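Ribonuclease H (Uncultured organism, PDB 4IBN) probably cuts the RNA strand of RNA-DNA hybrids endonucleolytically, leaving 5'-phosphomonoester ends, with magnesium as cofactor. Local coordinates at residues 40-45 with 173-178; 53-58 with 194-199; 76-81 with 91-96; 144-149 with 153-158. All coordinates share one frame; numbering follows the deposited sequence.

Contact 1: 40-45 with 173-178; sequences VLVEYA and GGLVDS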
loop_
_atom_site.group_PDB
_atom_site.type_symbol
_atom_site.label_atom_id
_atom_site.label_comp_id
_atom_site.label_asym_id
_atom_site.label_seq_id
_atom_site.Cartn_x
_atom_site.Cartn_y
_atom_site.Cartn_z
ATOM N N VAL A 40 -0.602 4.267 4.872
ATOM C CA VAL A 40 -0.273 2.880 5.098
ATOM C C VAL A 40 -0.129 2.541 6.585
ATOM O O VAL A 40 0.579 3.189 7.267
ATOM C CB VAL A 40 1.043 2.552 4.452
ATOM C CG1 VAL A 40 1.374 1.130 4.599
ATOM C CG2 VAL A 40 1.035 2.928 3.038
ATOM N N LEU A 41 -0.809 1.497 7.036
ATOM C CA LEU A 41 -0.603 0.937 8.354
ATOM C C LEU A 41 0.139 -0.381 8.212
ATOM O O LEU A 41 -0.258 -1.195 7.460
ATOM C CB LEU A 41 -1.949 0.667 9.000
ATOM C CG LEU A 41 -1.976 -0.116 10.298
ATOM C CD1 LEU A 41 -1.300 0.612 11.405
ATOM C CD2 LEU A 41 -3.355 -0.512 10.694
ATOM N N VAL A 42 1.225 -0.550 8.973
ATOM C CA VAL A 42 1.954 -1.811 9.010
ATOM C C VAL A 42 1.760 -2.473 10.367
ATOM O O VAL A 42 2.021 -1.867 11.344
ATOM C CB VAL A 42 3.472 -1.588 8.809
ATOM C CG1 VAL A 42 4.210 -2.896 8.711
ATOM C CG2 VAL A 42 3.731 -0.788 7.551
ATOM N N GLU A 43 1.298 -3.699 10.377
ATOM C CA GLU A 43 1.140 -4.468 11.573
ATOM C C GLU A 43 2.219 -5.507 11.690
ATOM O O GLU A 43 2.534 -6.113 10.734
ATOM C CB GLU A 43 -0.211 -5.184 11.607
ATOM C CG GLU A 43 -1.368 -4.231 11.658
ATOM C CD GLU A 43 -2.665 -4.857 12.124
ATOM O OE1 GLU A 43 -2.743 -6.077 12.136
ATOM O OE2 GLU A 43 -3.574 -4.117 12.457
ATOM N N TYR A 44 2.743 -5.705 12.897
ATOM C CA TYR A 44 3.766 -6.718 13.137
ATOM C C TYR A 44 3.564 -7.420 14.480
ATOM O O TYR A 44 3.472 -6.771 15.523
ATOM C CB TYR A 44 5.162 -6.093 13.076
ATOM C CG TYR A 44 6.274 -7.040 13.466
ATOM C CD1 TYR A 44 6.758 -7.981 12.567
ATOM C CD2 TYR A 44 6.839 -6.994 14.733
ATOM C CE1 TYR A 44 7.774 -8.849 12.919
ATOM C CE2 TYR A 44 7.856 -7.857 15.095
ATOM C CZ TYR A 44 8.319 -8.783 14.184
ATOM O OH TYR A 44 9.331 -9.645 14.539
ATOM N N ALA A 45 3.499 -8.748 14.445
ATOM C CA ALA A 45 3.339 -9.527 15.616
ATOM C C ALA A 45 4.604 -10.290 15.865
ATOM O O ALA A 45 5.051 -10.977 15.017
ATOM C CB ALA A 45 2.228 -10.469 15.465
ATOM N N GLY A 173 7.944 10.311 6.111
ATOM C CA GLY A 173 9.324 10.087 5.791
ATOM C C GLY A 173 9.716 8.665 5.968
ATOM O O GLY A 173 10.797 8.247 5.624
ATOM N N GLY A 174 8.796 7.908 6.508
ATOM C CA GLY A 174 9.048 6.519 6.718
ATOM C C GLY A 174 8.137 6.012 7.796
ATOM O O GLY A 174 7.176 6.625 8.094
ATOM N N LEU A 175 8.503 4.890 8.402
ATOM C CA LEU A 175 7.713 4.292 9.452
ATOM C C LEU A 175 7.792 5.078 10.726
ATOM O O LEU A 175 8.847 5.296 11.214
ATOM C CB LEU A 175 8.198 2.884 9.702
ATOM C CG LEU A 175 7.907 2.040 8.501
ATOM C CD1 LEU A 175 8.846 0.914 8.322
ATOM C CD2 LEU A 175 6.494 1.572 8.492
ATOM N N VAL A 176 6.662 5.469 11.263
ATOM C CA VAL A 176 6.594 6.150 12.514
ATOM C C VAL A 176 5.579 5.486 13.440
ATOM O O VAL A 176 4.784 4.710 13.004
ATOM C CB VAL A 176 6.286 7.627 12.331
ATOM C CG1 VAL A 176 7.229 8.206 11.447
ATOM C CG2 VAL A 176 4.942 7.824 11.803
ATOM N N ASP A 177 5.595 5.809 14.713
ATOM C CA ASP A 177 4.743 5.123 15.624
ATOM C C ASP A 177 3.296 5.363 15.189
ATOM O O ASP A 177 3.001 6.379 14.710
ATOM C CB ASP A 177 5.004 5.594 17.040
ATOM C CG ASP A 177 4.232 4.821 18.072
ATOM O OD1 ASP A 177 3.929 3.664 17.865
ATOM O OD2 ASP A 177 3.905 5.381 19.129
ATOM N N SER A 178 2.439 4.373 15.321
ATOM C CA SER A 178 1.099 4.460 14.804
ATOM C C SER A 178 0.085 5.182 15.645
ATOM O O SER A 178 0.089 5.102 16.811
ATOM C CB SER A 178 0.548 3.089 14.451
ATOM O OG SER A 178 -0.687 3.163 13.849
#
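L41 and S178 both turn their first side-chain heavy atom beyond CB away from their own backbone nitrogen (chi1 171° and -175°), and these two torsions carry the leucine branch CD1 up to the serine hydroxyl, with CD1 3.6 Å from OG. The approach is plain van der Waals contact, because the polar needs of OG are met by others: it is hydrogen-bonded to D57 OD1 and to the backbone N of Y180. A small hydroxyl suits this place, since it can serve a carboxylate and a peptide nitrogen at once and still lie against a leucine methyl. The second touch is wholly apolar. V42 places CG2 beside its own backbone N, and that methyl meets CD2 of L175 at 3.8 Å, the two side chains crossing at about a right angle. The short, beta-branched valine suits a strand, while the longer leucine spans the gap from a chain whose nearest CA, that of L175, is 8.4 Å from the CA of V42. Because L41 and V42 are consecutive in a strand, their side chains leave it on alternate faces: L41 also packs on Q154 of helix 153-168, whereas L175 reaches A81 of helix 67-82. Strand 53-62 runs between the two segments, bonded to V42 through R56 and to V176 through D57. Such packing across an intervening strand belongs to the antiparallel side of the mixed, helix-flanked sheet of the RNase H fold.

Contact 2: 53-58 with 194-199; sequences IVRRDV and MRLEPF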
loop_
_atom_site.group_PDB
_atom_site.type_symbol
_atom_site.label_atom_id
_atom_site.label_comp_id
_atom_site.label_asym_id
_atom_site.label_seq_id
_atom_site.Cartn_x
_atom_site.Cartn_y
_atom_site.Cartn_z
ATOM N N ILE A 53 -0.166 -6.598 18.882
ATOM C CA ILE A 53 0.203 -6.090 17.594
ATOM C C ILE A 53 0.936 -4.777 17.753
ATOM O O ILE A 53 0.489 -3.917 18.424
ATOM C CB ILE A 53 -1.039 -5.883 16.712
ATOM C CG1 ILE A 53 -1.861 -7.146 16.600
ATOM C CG2 ILE A 53 -0.658 -5.498 15.328
ATOM C CD1 ILE A 53 -1.109 -8.310 16.073
ATOM N N VAL A 54 2.075 -4.690 17.107
ATOM C CA VAL A 54 2.870 -3.502 17.015
ATOM C C VAL A 54 2.555 -2.856 15.653
ATOM O O VAL A 54 2.546 -3.509 14.647
ATOM C CB VAL A 54 4.327 -3.848 17.064
ATOM C CG1 VAL A 54 5.156 -2.692 16.745
ATOM C CG2 VAL A 54 4.694 -4.416 18.409
ATOM N N ARG A 55 2.227 -1.570 15.696
ATOM C CA ARG A 55 1.764 -0.869 14.549
ATOM C C ARG A 55 2.619 0.318 14.228
ATOM O O ARG A 55 3.024 1.022 15.081
ATOM C CB ARG A 55 0.303 -0.475 14.736
ATOM C CG ARG A 55 -0.654 -1.662 14.776
ATOM C CD ARG A 55 -2.069 -1.308 14.922
ATOM N NE ARG A 55 -2.959 -2.437 14.753
ATOM C CZ ARG A 55 -3.562 -3.077 15.727
ATOM N NH1 ARG A 55 -3.374 -2.726 16.952
ATOM N NH2 ARG A 55 -4.350 -4.063 15.466
ATOM N N ARG A 56 2.876 0.491 12.948
ATOM C CA ARG A 56 3.546 1.660 12.427
ATOM C C ARG A 56 2.791 2.233 11.204
ATOM O O ARG A 56 2.164 1.527 10.497
ATOM C CB ARG A 56 4.969 1.338 12.023
ATOM C CG ARG A 56 5.813 0.769 13.088
ATOM C CD ARG A 56 6.308 1.806 13.976
ATOM N NE ARG A 56 7.245 1.264 14.929
ATOM C CZ ARG A 56 6.897 0.833 16.119
ATOM N NH1 ARG A 56 5.655 0.942 16.528
ATOM N NH2 ARG A 56 7.804 0.351 16.927
ATOM N N ASP A 57 2.914 3.544 11.007
ATOM C CA ASP A 57 2.264 4.245 9.912
ATOM C C ASP A 57 3.267 4.856 8.949
ATOM O O ASP A 57 4.294 5.249 9.350
ATOM C CB ASP A 57 1.471 5.431 10.445
ATOM C CG ASP A 57 0.316 5.052 11.378
ATOM O OD1 ASP A 57 -0.053 3.928 11.423
ATOM O OD2 ASP A 57 -0.223 5.945 12.039
ATOM N N VAL A 58 2.886 4.997 7.683
ATOM C CA VAL A 58 3.704 5.720 6.709
ATOM C C VAL A 58 2.812 6.436 5.694
ATOM O O VAL A 58 1.928 5.814 5.103
ATOM C CB VAL A 58 4.665 4.778 5.964
ATOM C CG1 VAL A 58 3.929 3.532 5.495
ATOM C CG2 VAL A 58 5.311 5.498 4.790
ATOM N N MET A 194 -17.069 -1.092 13.347
ATOM C CA MET A 194 -16.169 -1.731 12.417
ATOM C C MET A 194 -15.619 -3.055 12.881
ATOM O O MET A 194 -15.711 -3.361 14.022
ATOM C CB MET A 194 -15.015 -0.802 12.142
ATOM C CG MET A 194 -15.408 0.553 11.765
ATOM S SD MET A 194 -14.000 1.364 11.119
ATOM C CE MET A 194 -14.515 3.046 11.112
ATOM N N ARG A 195 -15.051 -3.817 11.954
ATOM C CA ARG A 195 -14.503 -5.127 12.237
ATOM C C ARG A 195 -13.019 -5.117 12.018
ATOM O O ARG A 195 -12.582 -4.648 11.031
ATOM C CB ARG A 195 -15.098 -6.168 11.319
ATOM C CG ARG A 195 -16.392 -6.712 11.789
ATOM C CD ARG A 195 -17.310 -6.973 10.669
ATOM N NE ARG A 195 -17.060 -8.243 10.131
ATOM C CZ ARG A 195 -17.389 -8.598 8.907
ATOM N NH1 ARG A 195 -17.962 -7.736 8.070
ATOM N NH2 ARG A 195 -17.135 -9.807 8.525
ATOM N N LEU A 196 -12.265 -5.636 12.967
ATOM C CA LEU A 196 -10.836 -5.702 12.885
ATOM C C LEU A 196 -10.365 -7.012 12.247
ATOM O O LEU A 196 -10.898 -8.016 12.523
ATOM C CB LEU A 196 -10.262 -5.616 14.271
ATOM C CG LEU A 196 -8.777 -5.574 14.401
ATOM C CD1 LEU A 196 -8.269 -4.211 14.154
ATOM C CD2 LEU A 196 -8.409 -6.037 15.736
ATOM N N GLU A 197 -9.371 -6.950 11.377
ATOM C CA GLU A 197 -8.822 -8.163 10.808
ATOM C C GLU A 197 -7.686 -8.679 11.683
ATOM O O GLU A 197 -6.772 -8.019 11.938
ATOM C CB GLU A 197 -8.335 -7.902 9.401
ATOM C CG GLU A 197 -7.700 -9.072 8.733
ATOM C CD GLU A 197 -7.859 -9.141 7.194
ATOM O OE1 GLU A 197 -8.057 -8.138 6.488
ATOM O OE2 GLU A 197 -7.735 -10.281 6.710
ATOM N N PRO A 198 -7.798 -9.910 12.110
ATOM C CA PRO A 198 -6.737 -10.514 12.906
ATOM C C PRO A 198 -5.471 -10.657 12.097
ATOM O O PRO A 198 -5.535 -10.747 10.915
ATOM C CB PRO A 198 -7.289 -11.904 13.240
ATOM C CG PRO A 198 -8.662 -11.873 12.881
ATOM C CD PRO A 198 -8.864 -10.864 11.842
ATOM N N PHE A 199 -4.342 -10.671 12.765
ATOM C CA PHE A 199 -3.068 -10.807 12.100
ATOM C C PHE A 199 -2.977 -12.174 11.410
ATOM O O PHE A 199 -3.414 -13.140 11.893
ATOM C CB PHE A 199 -1.927 -10.648 13.096
ATOM C CG PHE A 199 -0.573 -10.478 12.464
ATOM C CD1 PHE A 199 -0.130 -9.246 12.086
ATOM C CD2 PHE A 199 0.238 -11.544 12.225
ATOM C CE1 PHE A 199 1.049 -9.119 11.514
ATOM C CE2 PHE A 199 1.427 -11.368 11.649
ATOM C CZ PHE A 199 1.825 -10.175 11.296
#
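I53 and F199 make the apolar half of this surface contact: CD1 of the isoleucine lies 3.9 Å from CB of the phenylalanine, near the root of the ring and oblique to it. The other half joins R55 to L196, where NH2 stands 4.1 Å from the methyl CD1, again at an oblique approach to the guanidinium. Behind these touches, I53 also covers its strand neighbour, for its CG2 sits 3.7 Å above the centre of one face of the R55 guanidinium. Isoleucine suits the place because its two branches do different work, CD1 facing F199 and CG2 lying over the arginine. R55 is extended from CG to NE, which brings its head out to salt bridges with E43 through NE and E181 through NH1; the two acids fix the plane against which I53 and L196 rest. Nearer the backbone, NH1 of R56 bonds to R55 O at 3.0 Å from above the carbonyl plane. The segment 194-199 has no regular structure and is held by E197 O on Q154 NE2 and by R195 bonded to G151. It thus runs past strand 53-62 after helix 187-192, with L196 also packed on Q154 of helix 153-168 and Y180 of helix 180-184.

Contact 3: 76-81 with 91-96; sequences IEAFRA and VVFTTD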
loop_
_atom_site.group_PDB
_atom_site.type_symbol
_atom_site.label_atom_id
_atom_site.label_comp_id
_atom_site.label_asym_id
_atom_site.label_seq_id
_atom_site.Cartn_x
_atom_site.Cartn_y
_atom_site.Cartn_z
ATOM N N ILE A 76 4.744 2.018 -3.184
ATOM C CA ILE A 76 6.131 2.353 -3.169
ATOM C C ILE A 76 6.619 2.766 -1.816
ATOM O O ILE A 76 7.612 2.323 -1.362
ATOM C CB ILE A 76 6.399 3.502 -4.112
ATOM C CG1 ILE A 76 6.102 3.105 -5.529
ATOM C CG2 ILE A 76 7.799 3.987 -4.004
ATOM C CD1 ILE A 76 5.965 4.289 -6.482
ATOM N N GLU A 77 5.885 3.632 -1.171
ATOM C CA GLU A 77 6.295 4.066 0.132
ATOM C C GLU A 77 6.334 2.935 1.138
ATOM O O GLU A 77 7.182 2.909 1.983
ATOM C CB GLU A 77 5.449 5.213 0.655
ATOM C CG GLU A 77 5.585 6.432 -0.130
ATOM C CD GLU A 77 6.991 6.975 -0.188
ATOM O OE1 GLU A 77 7.657 6.966 0.803
ATOM O OE2 GLU A 77 7.405 7.442 -1.242
ATOM N N ALA A 78 5.389 2.034 1.061
ATOM C CA ALA A 78 5.349 0.933 1.993
ATOM C C ALA A 78 6.533 0.019 1.878
ATOM O O ALA A 78 7.144 -0.303 2.820
ATOM C CB ALA A 78 4.099 0.108 1.761
ATOM N N PHE A 79 6.791 -0.406 0.678
ATOM C CA PHE A 79 7.881 -1.293 0.420
ATOM C C PHE A 79 9.251 -0.661 0.580
ATOM O O PHE A 79 10.210 -1.334 0.857
ATOM C CB PHE A 79 7.697 -2.014 -0.899
ATOM C CG PHE A 79 6.673 -3.085 -0.835
ATOM C CD1 PHE A 79 6.995 -4.320 -0.414
ATOM C CD2 PHE A 79 5.387 -2.837 -1.144
ATOM C CE1 PHE A 79 6.076 -5.248 -0.338
ATOM C CE2 PHE A 79 4.465 -3.772 -1.048
ATOM C CZ PHE A 79 4.802 -4.974 -0.641
ATOM N N ARG A 80 9.358 0.610 0.293
ATOM C CA ARG A 80 10.599 1.292 0.562
ATOM C C ARG A 80 10.923 1.368 2.058
ATOM O O ARG A 80 12.012 1.158 2.461
ATOM C CB ARG A 80 10.617 2.691 -0.057
ATOM C CG ARG A 80 10.994 2.693 -1.502
ATOM C CD ARG A 80 10.921 4.074 -2.134
ATOM N NE ARG A 80 11.080 4.000 -3.563
ATOM C CZ ARG A 80 10.886 5.006 -4.373
ATOM N NH1 ARG A 80 10.518 6.150 -3.886
ATOM N NH2 ARG A 80 11.047 4.835 -5.663
ATOM N N ALA A 81 9.939 1.669 2.867
ATOM C CA ALA A 81 10.178 1.737 4.274
ATOM C C ALA A 81 10.603 0.409 4.859
ATOM O O ALA A 81 11.543 0.339 5.594
ATOM C CB ALA A 81 9.025 2.191 4.934
ATOM N N VAL A 91 4.874 -10.160 3.057
ATOM C CA VAL A 91 3.904 -9.121 3.266
ATOM C C VAL A 91 2.550 -9.553 2.779
ATOM O O VAL A 91 2.418 -9.981 1.715
ATOM C CB VAL A 91 4.299 -7.837 2.509
ATOM C CG1 VAL A 91 3.315 -6.743 2.726
ATOM C CG2 VAL A 91 5.699 -7.420 2.883
ATOM N N VAL A 92 1.541 -9.343 3.590
ATOM C CA VAL A 92 0.196 -9.420 3.114
ATOM C C VAL A 92 -0.242 -7.988 2.921
ATOM O O VAL A 92 -0.278 -7.285 3.868
ATOM C CB VAL A 92 -0.720 -10.069 4.146
ATOM C CG1 VAL A 92 -2.113 -10.106 3.630
ATOM C CG2 VAL A 92 -0.260 -11.441 4.447
ATOM N N PHE A 93 -0.540 -7.592 1.686
ATOM C CA PHE A 93 -0.856 -6.211 1.377
ATOM C C PHE A 93 -2.305 -6.128 0.997
ATOM O O PHE A 93 -2.692 -6.667 0.047
ATOM C CB PHE A 93 0.043 -5.714 0.224
ATOM C CG PHE A 93 -0.001 -4.218 -0.044
ATOM C CD1 PHE A 93 1.020 -3.406 0.324
ATOM C CD2 PHE A 93 -1.005 -3.667 -0.770
ATOM C CE1 PHE A 93 1.004 -2.111 0.054
ATOM C CE2 PHE A 93 -1.010 -2.374 -1.039
ATOM C CZ PHE A 93 -0.009 -1.594 -0.620
ATOM N N THR A 94 -3.068 -5.438 1.826
ATOM C CA THR A 94 -4.474 -5.280 1.612
ATOM C C THR A 94 -4.852 -3.840 1.303
ATOM O O THR A 94 -4.535 -2.983 2.002
ATOM C CB THR A 94 -5.292 -5.739 2.866
ATOM O OG1 THR A 94 -4.974 -7.081 3.185
ATOM C CG2 THR A 94 -6.743 -5.632 2.597
ATOM N N THR A 95 -5.563 -3.655 0.210
ATOM C CA THR A 95 -5.922 -2.339 -0.243
ATOM C C THR A 95 -7.300 -2.315 -0.830
ATOM O O THR A 95 -7.770 -3.304 -1.220
ATOM C CB THR A 95 -4.951 -1.844 -1.284
ATOM O OG1 THR A 95 -5.364 -0.573 -1.745
ATOM C CG2 THR A 95 -4.858 -2.786 -2.402
ATOM N N ASP A 96 -7.918 -1.142 -0.831
ATOM C CA ASP A 96 -9.161 -0.888 -1.539
ATOM C C ASP A 96 -8.983 -0.716 -3.043
ATOM O O ASP A 96 -9.919 -0.659 -3.755
ATOM C CB ASP A 96 -9.880 0.350 -0.996
ATOM C CG ASP A 96 -9.136 1.633 -1.284
ATOM O OD1 ASP A 96 -7.921 1.645 -1.303
ATOM O OD2 ASP A 96 -9.756 2.661 -1.451
#
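A78 and F79 are the residues by which helix 76-81 meets strand 91-95, the helix running nearly antiparallel to the strand at 160° with their axes 11.7 Å apart at closest approach. At the start of the segment, I76 turns to helix 126-136, packing on L128, E131 and A132. A78 points at the strand, and its CB comes to 4.2 Å from CE1 of F93, close to the plane of that ring and at its edge. So small a side chain lets the helix backbone approach while still filling the contact. F79 follows and does most of the touching. Its ring, carried beside the backbone N (chi1 -75°), reaches obliquely between two residues of the strand: CE1 lies 3.9 Å from CG2 of V91, and CE2 lies 3.7 Å from CD1 of F93. The two phenyl rings are nearly parallel, at 19°, but slid so far apart, with centroids 5.9 Å from each other, that they barely overlap. V91 and F93 are alternate residues and so offer their side chains to the same face, where bulky apolar groups suit a buried layer. Farther along, R80 turns outward to a salt bridge with E131. Strand 90-95 runs parallel to its neighbours 16-25 and 140-145, and F93 also packs on V19, A21 and V141 and meets the W143 ring. Helix 67-82, beside helix 126-136, belongs to the beta-alpha-beta crossover from strand 53-62 to strand 90-95.

Contact 4: 144-149 with 153-158; sequences RWVRGH and AQNEYA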
loop_
_atom_site.group_PDB
_atom_site.type_symbol
_atom_site.label_atom_id
_atom_site.label_comp_id
_atom_site.label_asym_id
_atom_site.label_seq_id
_atom_site.Cartn_x
_atom_site.Cartn_y
_atom_site.Cartn_z
ATOM N N ARG A 144 -4.194 -8.464 -1.596
ATOM C CA ARG A 144 -5.583 -8.676 -1.235
ATOM C C ARG A 144 -6.395 -7.413 -1.426
ATOM O O ARG A 144 -5.916 -6.396 -1.112
ATOM C CB ARG A 144 -5.700 -9.045 0.242
ATOM C CG ARG A 144 -5.101 -10.374 0.619
ATOM C CD ARG A 144 -5.546 -10.817 1.965
ATOM N NE ARG A 144 -4.913 -12.031 2.429
ATOM C CZ ARG A 144 -4.900 -12.415 3.685
ATOM N NH1 ARG A 144 -5.484 -11.698 4.595
ATOM N NH2 ARG A 144 -4.285 -13.506 4.031
ATOM N N TRP A 145 -7.621 -7.541 -1.943
ATOM C CA TRP A 145 -8.548 -6.431 -2.102
ATOM C C TRP A 145 -9.676 -6.516 -1.079
ATOM O O TRP A 145 -10.149 -7.564 -0.774
ATOM C CB TRP A 145 -9.166 -6.448 -3.503
ATOM C CG TRP A 145 -10.180 -5.422 -3.735
ATOM C CD1 TRP A 145 -9.962 -4.142 -3.852
ATOM C CD2 TRP A 145 -11.567 -5.605 -3.885
ATOM N NE1 TRP A 145 -11.092 -3.472 -4.056
ATOM C CE2 TRP A 145 -12.117 -4.354 -4.072
ATOM C CE3 TRP A 145 -12.401 -6.696 -3.851
ATOM C CZ2 TRP A 145 -13.456 -4.158 -4.234
ATOM C CZ3 TRP A 145 -13.728 -6.498 -4.021
ATOM C CH2 TRP A 145 -14.237 -5.239 -4.200
ATOM N N VAL A 146 -10.067 -5.362 -0.564
ATOM C CA VAL A 146 -11.290 -5.220 0.198
ATOM C C VAL A 146 -12.011 -3.984 -0.260
ATOM O O VAL A 146 -11.406 -3.096 -0.736
ATOM C CB VAL A 146 -11.019 -5.034 1.707
ATOM C CG1 VAL A 146 -10.523 -6.329 2.326
ATOM C CG2 VAL A 146 -10.084 -3.939 1.932
ATOM N N ARG A 147 -13.316 -3.940 -0.094
ATOM C CA ARG A 147 -14.023 -2.714 -0.340
ATOM C C ARG A 147 -13.676 -1.676 0.681
ATOM O O ARG A 147 -13.625 -1.920 1.812
ATOM C CB ARG A 147 -15.523 -2.936 -0.348
ATOM C CG ARG A 147 -16.044 -3.729 -1.549
ATOM C CD ARG A 147 -17.541 -4.070 -1.433
ATOM N NE ARG A 147 -17.716 -5.285 -0.650
ATOM C CZ ARG A 147 -18.198 -5.291 0.568
ATOM N NH1 ARG A 147 -18.580 -4.172 1.084
ATOM N NH2 ARG A 147 -18.285 -6.386 1.258
ATOM N N GLY A 148 -13.458 -0.490 0.206
ATOM C CA GLY A 148 -13.341 0.686 1.029
ATOM C C GLY A 148 -14.643 1.166 1.654
ATOM O O GLY A 148 -15.679 0.880 1.199
ATOM N N HIS A 149 -14.500 1.891 2.747
ATOM C CA HIS A 149 -15.618 2.511 3.409
ATOM C C HIS A 149 -16.652 1.440 3.704
ATOM O O HIS A 149 -17.801 1.648 3.524
ATOM C CB HIS A 149 -16.209 3.629 2.557
ATOM C CG HIS A 149 -16.688 4.818 3.333
ATOM N ND1 HIS A 149 -17.999 5.234 3.354
ATOM C CD2 HIS A 149 -16.019 5.689 4.107
ATOM C CE1 HIS A 149 -18.119 6.302 4.117
ATOM N NE2 HIS A 149 -16.927 6.607 4.574
ATOM N N ALA A 153 -11.639 -2.181 9.725
ATOM C CA ALA A 153 -11.059 -1.162 10.549
ATOM C C ALA A 153 -9.713 -0.666 10.107
ATOM O O ALA A 153 -9.499 0.482 10.054
ATOM C CB ALA A 153 -10.955 -1.641 11.964
ATOM N N GLN A 154 -8.815 -1.573 9.810
ATOM C CA GLN A 154 -7.517 -1.139 9.377
ATOM C C GLN A 154 -7.553 -0.361 8.068
ATOM O O GLN A 154 -6.792 0.510 7.867
ATOM C CB GLN A 154 -6.553 -2.313 9.304
ATOM C CG GLN A 154 -6.204 -2.910 10.626
ATOM C CD GLN A 154 -6.902 -4.221 10.858
ATOM O OE1 GLN A 154 -8.007 -4.390 10.495
ATOM N NE2 GLN A 154 -6.195 -5.143 11.436
ATOM N N ASN A 155 -8.413 -0.776 7.159
ATOM C CA ASN A 155 -8.571 -0.070 5.911
ATOM C C ASN A 155 -9.107 1.326 6.136
ATOM O O ASN A 155 -8.659 2.219 5.537
ATOM C CB ASN A 155 -9.471 -0.803 4.950
ATOM C CG ASN A 155 -9.881 0.049 3.775
ATOM O OD1 ASN A 155 -9.158 0.144 2.833
ATOM N ND2 ASN A 155 -11.033 0.655 3.855
ATOM N N GLU A 156 -10.071 1.457 7.013
ATOM C CA GLU A 156 -10.615 2.748 7.335
ATOM C C GLU A 156 -9.616 3.640 8.016
ATOM O O GLU A 156 -9.684 4.799 7.843
ATOM C CB GLU A 156 -11.980 2.693 8.038
ATOM C CG GLU A 156 -13.017 1.875 7.302
ATOM C CD GLU A 156 -14.425 2.477 7.250
ATOM O OE1 GLU A 156 -14.558 3.665 7.476
ATOM O OE2 GLU A 156 -15.404 1.759 7.049
ATOM N N TYR A 157 -8.739 3.070 8.825
ATOM C CA TYR A 157 -7.684 3.868 9.421
ATOM C C TYR A 157 -6.750 4.391 8.344
ATOM O O TYR A 157 -6.344 5.510 8.336
ATOM C CB TYR A 157 -6.901 3.103 10.488
ATOM C CG TYR A 157 -5.790 3.924 11.075
ATOM C CD1 TYR A 157 -4.481 3.645 10.831
ATOM C CD2 TYR A 157 -6.067 5.019 11.827
ATOM C CE1 TYR A 157 -3.487 4.424 11.320
ATOM C CE2 TYR A 157 -5.095 5.793 12.320
ATOM C CZ TYR A 157 -3.797 5.502 12.081
ATOM O OH TYR A 157 -2.798 6.251 12.575
ATOM N N ALA A 158 -6.423 3.509 7.420
ATOM C CA ALA A 158 -5.495 3.884 6.377
ATOM C C ALA A 158 -6.072 5.007 5.561
ATOM O O ALA A 158 -5.374 5.850 5.144
ATOM C CB ALA A 158 -5.154 2.713 5.490
#
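G148 and H149 lead the chain past the first turn of helix 153-158, the CA of G148 lying 6.9 Å from that of N155 and the CA of H149 6.4 Å from that of E156, and H149 takes a left-handed backbone conformation that turns the loop back toward the helix. N155 points at this loop, its CG set away from the backbone N (chi1 168°), so that ND2 comes to 3.6 Å from CA of G148 and 3.8 Å from N of H149. Asparagine, short and polar, suits a place facing the main chain of a loop. On the amide's other branch, OD1 is 4.3 Å from CG2 of V146. E156 is bent at its second torsion and passes H149 at an oblique angle, with OE2 3.6 Å from the histidine backbone C. The imidazole and carboxylate planes are 26° apart, and CD2 is 4.2 Å from OE1, close without a bond between their polar atoms; any attraction would depend on the histidine's charge, which is not seen. OE2 is hydrogen-bonded to G151 N, so the acid ties down the turn that joins the segments. N155 also touches D96, which lies with D22 and E23 in a carboxylate cluster consistent with the three acids of this enzyme's DEDN active-site motif. V146, just beyond the end of edge strand 140-145, packs on T94 of strand 90-95, while Q154 and A158 of helix 153-168 rest on strand 16-25.

In the fold
From the N terminus, strand 34-45 opens contact 1 and strand 53-62 opens contact 2. Contact 3 is then closed first, when helix 67-82 is followed by strand 90-95; contact 4 closes next, over the short turn between strand 140-145 and helix 153-168. Both lie within contacts 1 and 2. The chain returns at 173-178 to close contact 1 and at 194-199 to close contact 2, so these loops cross. Contact 3 seats a helix on the parallel side of the sheet, and contact 4 packs the loop leaving its edge strand against the next helix, whereas contacts 1 and 2 fasten the later chain to its antiparallel side. Y157 and D57 link contacts 4 and 2.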